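Local coordinates for protein aminotransferase (Helicobacter pylori, PDB 2FN6) that transfers an amino group from L-glutamate to a UDP-linked 4-keto sugar, the second step in making pseudaminic acid for flagellin, using pyridoxal phosphate, at residues Phe4-Pro9 with Leu311-Tyr316; Tyr260-Lys265 with Ser357-Ala362. All coordinates share one frame; numbering follows the deposited sequence.

Contact 1: Phe4-Pro9 with Leu311-Tyr316; sequences FAYSEP and LAQVHY
The amide N of L311 donates to F4 O at 2.9 Å, with an N-H...O angle of 149°, and so ties the start of the chain to the strand that ends at L311. At Y6 the backbones have parted, Y6 N lying 3.7 Å from L311 O, and a water bridges them: it accepts from Y6 N at 2.9 Å and donates to L311 O at 2.6 Å. Between these links the branched L311 side chain shields the carbonyl of F4, its CB 3.3 Å from F4 O, and rests CD1 4.1 Å from A5 CA. Y6 supplies a broad flat surface. Its first torsion, 82°, sets CG between N and C and sends the ring toward H315, whose CE1 lies over one face, 3.6 Å from Y6 CE1, the planes inclined at 56°. The aliphatic CG of Q313 reaches Y6 CD2 at 3.9 Å, while the NE2 of Q313 donates to F217 O of the second subunit. Y6, Q313 and H315 are all substrate-binding residues, so the contact shapes part of the sugar-nucleotide site. Strand 344-347 fixes H315 ND1 through S346, helix 298-307 packs on L311, and helix 355-370 lies against F4.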
ATOM      1  N   PHE A   4       6.185  24.542 -15.836  1.00 53.19           N
ATOM      2  CA  PHE A   4       7.217  23.753 -15.163  1.00 49.06           C
ATOM      3  C   PHE A   4       6.800  23.304 -13.770  1.00 47.15           C
ATOM      4  O   PHE A   4       6.706  24.115 -12.850  1.00 47.14           O
ATOM      5  CB  PHE A   4       8.532  24.541 -15.061  1.00 47.83           C
ATOM      6  CG  PHE A   4       9.217  24.763 -16.383  1.00 49.67           C
ATOM      7  CD1 PHE A   4       9.227  26.038 -16.975  1.00 47.59           C
ATOM      8  CD2 PHE A   4       9.844  23.705 -17.045  1.00 46.59           C
ATOM      9  CE1 PHE A   4       9.858  26.256 -18.191  1.00 44.66           C
ATOM     10  CE2 PHE A   4      10.482  23.906 -18.267  1.00 48.86           C
ATOM     11  CZ  PHE A   4      10.490  25.187 -18.844  1.00 49.39           C
ATOM     12  N   ALA A   5       6.553  22.010 -13.612  1.00 44.56           N
ATOM     13  CA  ALA A   5       6.296  21.456 -12.288  1.00 43.69           C
ATOM     14  C   ALA A   5       7.621  21.429 -11.535  1.00 42.48           C
ATOM     15  O   ALA A   5       8.689  21.453 -12.163  1.00 40.91           O
ATOM     16  CB  ALA A   5       5.676  20.046 -12.389  1.00 43.02           C
ATOM     17  N   TYR A   6       7.555  21.405 -10.202  1.00 41.49           N
ATOM     18  CA  TYR A   6       8.759  21.450  -9.394  1.00 41.54           C
ATOM     19  C   TYR A   6       9.584  20.164  -9.571  1.00 42.52           C
ATOM     20  O   TYR A   6      10.817  20.215  -9.522  1.00 41.59           O
ATOM     21  CB  TYR A   6       8.458  21.807  -7.931  1.00 40.51           C
ATOM     22  CG  TYR A   6       7.990  20.672  -7.040  1.00 43.90           C
ATOM     23  CD1 TYR A   6       8.908  19.933  -6.286  1.00 44.90           C
ATOM     24  CD2 TYR A   6       6.629  20.351  -6.922  1.00 41.51           C
ATOM     25  CE1 TYR A   6       8.498  18.890  -5.454  1.00 41.77           C
ATOM     26  CE2 TYR A   6       6.201  19.309  -6.094  1.00 38.97           C
ATOM     27  CZ  TYR A   6       7.145  18.584  -5.361  1.00 44.54           C
ATOM     28  OH  TYR A   6       6.751  17.558  -4.526  1.00 44.92           O
ATOM     29  N   SER A   7       8.906  19.039  -9.813  1.00 41.05           N
ATOM     30  CA  SER A   7       9.576  17.790 -10.211  1.00 43.38           C
ATOM     31  C   SER A   7       8.698  16.961 -11.159  1.00 43.34           C
ATOM     32  O   SER A   7       7.495  17.179 -11.251  1.00 44.48           O
ATOM     33  CB  SER A   7      10.008  16.965  -8.977  1.00 43.69           C
ATOM     34  OG  SER A   7      10.734  15.794  -9.330  1.00 40.02           O
ATOM     35  N   GLU A   8       9.315  16.008 -11.851  1.00 42.24           N
ATOM     36  CA  GLU A   8       8.648  15.164 -12.833  1.00 41.96           C
ATOM     37  C   GLU A   8       9.321  13.818 -12.810  1.00 42.15           C
ATOM     38  O   GLU A   8      10.521  13.745 -12.558  1.00 39.23           O
ATOM     39  CB  GLU A   8       8.903  15.682 -14.236  1.00 42.15           C
ATOM     40  CG  GLU A   8       7.924  16.650 -14.818  1.00 49.14           C
ATOM     41  CD  GLU A   8       8.493  17.302 -16.081  1.00 55.17           C
ATOM     42  OE1 GLU A   8       8.960  16.585 -17.003  1.00 56.15           O
ATOM     43  OE2 GLU A   8       8.488  18.545 -16.142  1.00 60.06           O
ATOM     44  N   PRO A   9       8.577  12.751 -13.146  1.00 43.99           N
ATOM     45  CA  PRO A   9       9.252  11.495 -13.474  1.00 44.10           C
ATOM     46  C   PRO A   9      10.148  11.647 -14.717  1.00 45.25           C
ATOM     47  O   PRO A   9       9.887  12.508 -15.572  1.00 45.44           O
ATOM     48  CB  PRO A   9       8.091  10.557 -13.779  1.00 43.25           C
ATOM     49  CG  PRO A   9       6.967  11.478 -14.205  1.00 43.40           C
ATOM     50  CD  PRO A   9       7.112  12.627 -13.260  1.00 43.37           C
ATOM     51  N   LEU A 311       5.724  26.503 -11.568  1.00 43.83           N
ATOM     52  CA  LEU A 311       4.842  25.972 -10.528  1.00 44.97           C
ATOM     53  C   LEU A 311       5.643  25.627  -9.274  1.00 45.49           C
ATOM     54  O   LEU A 311       5.906  24.450  -8.959  1.00 44.86           O
ATOM     55  CB  LEU A 311       4.009  24.779 -11.026  1.00 47.29           C
ATOM     56  CG  LEU A 311       3.403  24.818 -12.439  1.00 54.16           C
ATOM     57  CD1 LEU A 311       2.767  23.465 -12.810  1.00 54.01           C
ATOM     58  CD2 LEU A 311       2.414  25.986 -12.633  1.00 56.64           C
ATOM     59  N   ALA A 312       6.032  26.687  -8.572  1.00 44.39           N
ATOM     60  CA  ALA A 312       6.816  26.594  -7.371  1.00 43.24           C
ATOM     61  C   ALA A 312       5.941  26.023  -6.283  1.00 44.48           C
ATOM     62  O   ALA A 312       4.736  26.264  -6.273  1.00 45.25           O
ATOM     63  CB  ALA A 312       7.301  27.958  -6.984  1.00 42.53           C
ATOM     64  N   GLN A 313       6.544  25.250  -5.383  1.00 44.59           N
ATOM     65  CA  GLN A 313       5.849  24.765  -4.198  1.00 44.30           C
ATOM     66  C   GLN A 313       6.586  25.224  -2.954  1.00 42.46           C
ATOM     67  O   GLN A 313       7.567  25.939  -3.052  1.00 44.68           O
ATOM     68  CB  GLN A 313       5.713  23.238  -4.225  1.00 45.71           C
ATOM     69  CG  GLN A 313       4.384  22.735  -4.760  1.00 52.53           C
ATOM     70  CD  GLN A 313       3.201  23.063  -3.842  1.00 62.93           C
ATOM     71  OE1 GLN A 313       3.326  23.834  -2.872  1.00 65.45           O
ATOM     72  NE2 GLN A 313       2.046  22.475  -4.145  1.00 62.77           N
ATOM     73  N   VAL A 314       6.106  24.814  -1.789  1.00 40.74           N
ATOM     74  CA  VAL A 314       6.687  25.202  -0.516  1.00 40.71           C
ATOM     75  C   VAL A 314       6.806  23.970   0.357  1.00 40.58           C
ATOM     76  O   VAL A 314       5.815  23.305   0.629  1.00 40.78           O
ATOM     77  CB  VAL A 314       5.818  26.275   0.209  1.00 42.42           C
ATOM     78  CG1 VAL A 314       6.352  26.581   1.597  1.00 38.70           C
ATOM     79  CG2 VAL A 314       5.765  27.547  -0.612  1.00 45.06           C
ATOM     80  N   HIS A 315       8.027  23.680   0.795  1.00 41.22           N
ATOM     81  CA  HIS A 315       8.303  22.528   1.638  1.00 41.69           C
ATOM     82  C   HIS A 315       9.042  22.951   2.905  1.00 42.47           C
ATOM     83  O   HIS A 315      10.207  23.354   2.812  1.00 42.32           O
ATOM     84  CB  HIS A 315       9.171  21.522   0.882  1.00 39.41           C
ATOM     85  CG  HIS A 315       8.563  21.028  -0.388  1.00 37.38           C
ATOM     86  ND1 HIS A 315       8.841  21.593  -1.612  1.00 39.29           N
ATOM     87  CD2 HIS A 315       7.708  20.004  -0.631  1.00 36.05           C
ATOM     88  CE1 HIS A 315       8.172  20.949  -2.554  1.00 40.48           C
ATOM     89  NE2 HIS A 315       7.478  19.979  -1.985  1.00 35.71           N
ATOM     90  N   TYR A 316       8.420  22.855   4.088  1.00 42.21           N
ATOM     91  CA  TYR A 316       7.045  22.408   4.325  1.00 42.94           C
ATOM     92  C   TYR A 316       6.380  23.282   5.392  1.00 44.42           C
ATOM     93  O   TYR A 316       7.056  23.948   6.191  1.00 45.50           O
ATOM     94  CB  TYR A 316       7.014  20.982   4.889  1.00 42.27           C
ATOM     95  CG  TYR A 316       7.592  19.917   4.008  1.00 43.54           C
ATOM     96  CD1 TYR A 316       8.962  19.602   4.058  1.00 40.91           C
ATOM     97  CD2 TYR A 316       6.776  19.206   3.128  1.00 39.72           C
ATOM     98  CE1 TYR A 316       9.498  18.615   3.226  1.00 39.12           C
ATOM     99  CE2 TYR A 316       7.300  18.221   2.301  1.00 38.14           C
ATOM    100  CZ  TYR A 316       8.654  17.924   2.358  1.00 40.41           C
ATOM    101  OH  TYR A 316       9.155  16.939   1.541  1.00 40.37           O
TER
HETATM  102  O   HOH W   1       4.871  22.044  -9.342  1.00 48.78           O

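Contact 2: Tyr260-Lys265 with Ser357-Ala362; sequences YDRIFK and SVQNIA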
ATOM      1  N   TYR A 260      21.545  27.288 -11.728  1.00 47.26           N
ATOM      2  CA  TYR A 260      20.812  28.177 -10.842  1.00 47.03           C
ATOM      3  C   TYR A 260      21.791  29.001 -10.011  1.00 49.19           C
ATOM      4  O   TYR A 260      21.738  30.225 -10.022  1.00 51.96           O
ATOM      5  CB  TYR A 260      19.899  27.391  -9.909  1.00 46.23           C
ATOM      6  CG  TYR A 260      18.540  27.004 -10.453  1.00 46.90           C
ATOM      7  CD1 TYR A 260      17.640  27.965 -10.927  1.00 46.13           C
ATOM      8  CD2 TYR A 260      18.127  25.677 -10.434  1.00 46.19           C
ATOM      9  CE1 TYR A 260      16.388  27.602 -11.396  1.00 43.50           C
ATOM     10  CE2 TYR A 260      16.880  25.307 -10.894  1.00 47.09           C
ATOM     11  CZ  TYR A 260      16.014  26.269 -11.373  1.00 46.38           C
ATOM     12  OH  TYR A 260      14.776  25.881 -11.821  1.00 45.22           O
ATOM     13  N   ASP A 261      22.694  28.324  -9.306  1.00 50.18           N
ATOM     14  CA  ASP A 261      23.666  28.987  -8.434  1.00 51.25           C
ATOM     15  C   ASP A 261      24.353  30.128  -9.152  1.00 51.05           C
ATOM     16  O   ASP A 261      24.362  31.255  -8.676  1.00 50.32           O
ATOM     17  CB  ASP A 261      24.720  27.990  -7.957  1.00 51.01           C
ATOM     18  CG  ASP A 261      24.167  26.976  -6.982  1.00 54.07           C
ATOM     19  OD1 ASP A 261      23.041  27.179  -6.462  1.00 56.48           O
ATOM     20  OD2 ASP A 261      24.874  25.980  -6.724  1.00 52.24           O
ATOM     21  N   ARG A 262      24.920  29.804 -10.309  1.00 51.39           N
ATOM     22  CA  ARG A 262      25.644  30.741 -11.146  1.00 52.00           C
ATOM     23  C   ARG A 262      24.850  32.034 -11.331  1.00 52.44           C
ATOM     24  O   ARG A 262      25.321  33.106 -10.963  1.00 52.66           O
ATOM     25  CB  ARG A 262      25.926  30.077 -12.493  1.00 53.13           C
ATOM     26  CG  ARG A 262      27.101  30.627 -13.257  1.00 58.16           C
ATOM     27  CD  ARG A 262      27.270  29.870 -14.576  1.00 63.66           C
ATOM     28  NE  ARG A 262      26.214  30.174 -15.547  1.00 66.34           N
ATOM     29  CZ  ARG A 262      25.396  29.273 -16.096  1.00 68.59           C
ATOM     30  NH1 ARG A 262      25.497  27.980 -15.781  1.00 71.67           N
ATOM     31  NH2 ARG A 262      24.479  29.663 -16.979  1.00 64.37           N
ATOM     32  N   ILE A 263      23.631  31.906 -11.866  1.00 52.19           N
ATOM     33  CA  ILE A 263      22.736  33.039 -12.167  1.00 50.86           C
ATOM     34  C   ILE A 263      22.195  33.759 -10.926  1.00 49.56           C
ATOM     35  O   ILE A 263      21.819  34.929 -11.005  1.00 48.02           O
ATOM     36  CB  ILE A 263      21.538  32.584 -13.072  1.00 51.04           C
ATOM     37  CG1 ILE A 263      22.014  32.255 -14.487  1.00 48.43           C
ATOM     38  CG2 ILE A 263      20.453  33.646 -13.146  1.00 49.37           C
ATOM     39  CD1 ILE A 263      21.146  31.246 -15.203  1.00 49.01           C
ATOM     40  N   PHE A 264      22.155  33.054  -9.797  1.00 49.19           N
ATOM     41  CA  PHE A 264      21.530  33.550  -8.568  1.00 47.98           C
ATOM     42  C   PHE A 264      22.550  34.189  -7.616  1.00 48.54           C
ATOM     43  O   PHE A 264      22.180  34.814  -6.618  1.00 47.66           O
ATOM     44  CB  PHE A 264      20.809  32.400  -7.836  1.00 46.80           C
ATOM     45  CG  PHE A 264      19.449  32.035  -8.408  1.00 47.98           C
ATOM     46  CD1 PHE A 264      18.826  32.823  -9.390  1.00 45.38           C
ATOM     47  CD2 PHE A 264      18.763  30.920  -7.913  1.00 45.37           C
ATOM     48  CE1 PHE A 264      17.559  32.489  -9.873  1.00 42.65           C
ATOM     49  CE2 PHE A 264      17.492  30.578  -8.396  1.00 41.77           C
ATOM     50  CZ  PHE A 264      16.893  31.362  -9.382  1.00 44.39           C
ATOM     51  N   LYS A 265      23.828  34.020  -7.938  1.00 49.03           N
ATOM     52  CA  LYS A 265      24.933  34.444  -7.091  1.00 50.50           C
ATOM     53  C   LYS A 265      24.847  35.917  -6.691  1.00 51.06           C
ATOM     54  O   LYS A 265      24.820  36.803  -7.547  1.00 50.41           O
ATOM     55  CB  LYS A 265      26.259  34.139  -7.804  1.00 51.90           C
ATOM     56  CG  LYS A 265      27.517  34.646  -7.119  1.00 53.63           C
ATOM     57  CD  LYS A 265      27.823  33.900  -5.846  1.00 54.12           C
ATOM     58  CE  LYS A 265      29.163  34.339  -5.295  1.00 56.03           C
ATOM     59  NZ  LYS A 265      29.382  33.733  -3.949  1.00 58.69           N
ATOM     60  N   SER A 357      15.955  25.838 -20.279  1.00 50.10           N
ATOM     61  CA  SER A 357      14.854  25.970 -19.335  1.00 48.51           C
ATOM     62  C   SER A 357      15.302  26.526 -17.980  1.00 46.63           C
ATOM     63  O   SER A 357      14.635  27.393 -17.422  1.00 46.92           O
ATOM     64  CB  SER A 357      14.119  24.646 -19.169  1.00 48.81           C
ATOM     65  OG  SER A 357      13.774  24.112 -20.432  1.00 53.60           O
ATOM     66  N   VAL A 358      16.430  26.051 -17.460  1.00 45.82           N
ATOM     67  CA  VAL A 358      16.897  26.528 -16.152  1.00 45.45           C
ATOM     68  C   VAL A 358      17.259  27.992 -16.246  1.00 45.89           C
ATOM     69  O   VAL A 358      16.888  28.773 -15.368  1.00 47.55           O
ATOM     70  CB  VAL A 358      18.085  25.715 -15.554  1.00 44.65           C
ATOM     71  CG1 VAL A 358      18.399  26.211 -14.164  1.00 41.37           C
ATOM     72  CG2 VAL A 358      17.756  24.238 -15.482  1.00 44.76           C
ATOM     73  N   GLN A 359      17.966  28.364 -17.312  1.00 47.49           N
ATOM     74  CA  GLN A 359      18.324  29.766 -17.540  1.00 49.78           C
ATOM     75  C   GLN A 359      17.072  30.632 -17.536  1.00 49.47           C
ATOM     76  O   GLN A 359      16.958  31.548 -16.719  1.00 49.99           O
ATOM     77  CB  GLN A 359      19.139  29.943 -18.826  1.00 49.71           C
ATOM     78  CG  GLN A 359      20.625  29.596 -18.657  1.00 51.42           C
ATOM     79  CD  GLN A 359      21.399  29.567 -19.967  1.00 54.34           C
ATOM     80  OE1 GLN A 359      20.813  29.515 -21.049  1.00 60.96           O
ATOM     81  NE2 GLN A 359      22.731  29.599 -19.876  1.00 56.93           N
ATOM     82  N   ASN A 360      16.114  30.292 -18.397  1.00 49.04           N
ATOM     83  CA  ASN A 360      14.819  30.984 -18.468  1.00 47.91           C
ATOM     84  C   ASN A 360      14.090  31.090 -17.135  1.00 48.00           C
ATOM     85  O   ASN A 360      13.578  32.160 -16.799  1.00 48.55           O
ATOM     86  CB  ASN A 360      13.901  30.312 -19.496  1.00 49.00           C
ATOM     87  CG  ASN A 360      14.409  30.462 -20.927  1.00 54.18           C
ATOM     88  OD1 ASN A 360      15.330  31.240 -21.207  1.00 53.66           O
ATOM     89  ND2 ASN A 360      13.806  29.710 -21.839  1.00 60.02           N
ATOM     90  N   ILE A 361      14.044  29.982 -16.390  1.00 45.85           N
ATOM     91  CA  ILE A 361      13.371  29.933 -15.097  1.00 43.71           C
ATOM     92  C   ILE A 361      14.090  30.846 -14.111  1.00 45.41           C
ATOM     93  O   ILE A 361      13.457  31.637 -13.423  1.00 45.88           O
ATOM     94  CB  ILE A 361      13.296  28.475 -14.522  1.00 42.82           C
ATOM     95  CG1 ILE A 361      12.344  27.601 -15.346  1.00 41.37           C
ATOM     96  CG2 ILE A 361      12.843  28.483 -13.060  1.00 39.43           C
ATOM     97  CD1 ILE A 361      12.464  26.111 -15.082  1.00 42.22           C
ATOM     98  N   ALA A 362      15.415  30.731 -14.048  1.00 47.14           N
ATOM     99  CA  ALA A 362      16.217  31.534 -13.114  1.00 46.80           C
ATOM    100  C   ALA A 362      16.053  33.042 -13.355  1.00 45.66           C
ATOM    101  O   ALA A 362      15.701  33.780 -12.431  1.00 42.55           O
ATOM    102  CB  ALA A 362      17.690  31.121 -13.168  1.00 45.71           C
TER
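V358 holds CG1 anti to its backbone N (chi1 -175°), and Y260 turns CG away from its carbonyl carbon (chi1 -84°), so that the methyl and the ring meet between two helices. This is a parallel helix-helix packing in the C-terminal part of a PLP-dependent transaminase of the DegT/DnrJ/EryC1 family: helices 246-264 and 355-370 run the same way, inclined at 35°, their axes 9.8 Å apart in the two segments. The meeting is a CH-pi contact: V358 CG1 stands 3.5 Å from the centroid of the Y260 ring, almost on its normal. Valine is short and stiff, and its one free torsion places CG1 over the ring. At the ring's edge I361 CG2 comes near the plane, and the buried hydroxyl of Y260 is satisfied by P348 O. The lone methyl of A362 fits among I263, F264 and Y260 where the chains are nearest, Y260 CA to A362 CA 6.1 Å; its CB touches I263 CG2 at 3.7 Å. Toward solvent the interface becomes more polar. I263 CD1 still lies 3.9 Å from Q359 CG, but R262 NH2 and Q359 NE2, both donors, merely sit close without bonding. Beside the buried F264, A362 O lies in the ring plane, at its edge, 3.4 Å from F264 CE1.

Overall arrangement
Contacts 1 and 2 have centres 16 Å apart, on the same side of the chain's centre, and their segments alternate along the sequence: 4-9, 260-265, 311-316, 357-362. The last part of the chain thus folds back onto the N-terminal strand. Contact 1 also reaches toward the seven-stranded mixed sheet, with the Y6 side chain about 10 Å from that of S178, at the end of strand 174-178. F4 joins the two contacts: its CZ packs on S357 CB and its CG on I361 CD1, each at 3.7 Å. Strand 344-347 spans both, meeting A312 and V314 in contact 1 and Y260 and F264 in contact 2, so the substrate-binding residues of contact 1 are joined through F4 and this strand to the helix pair of contact 2.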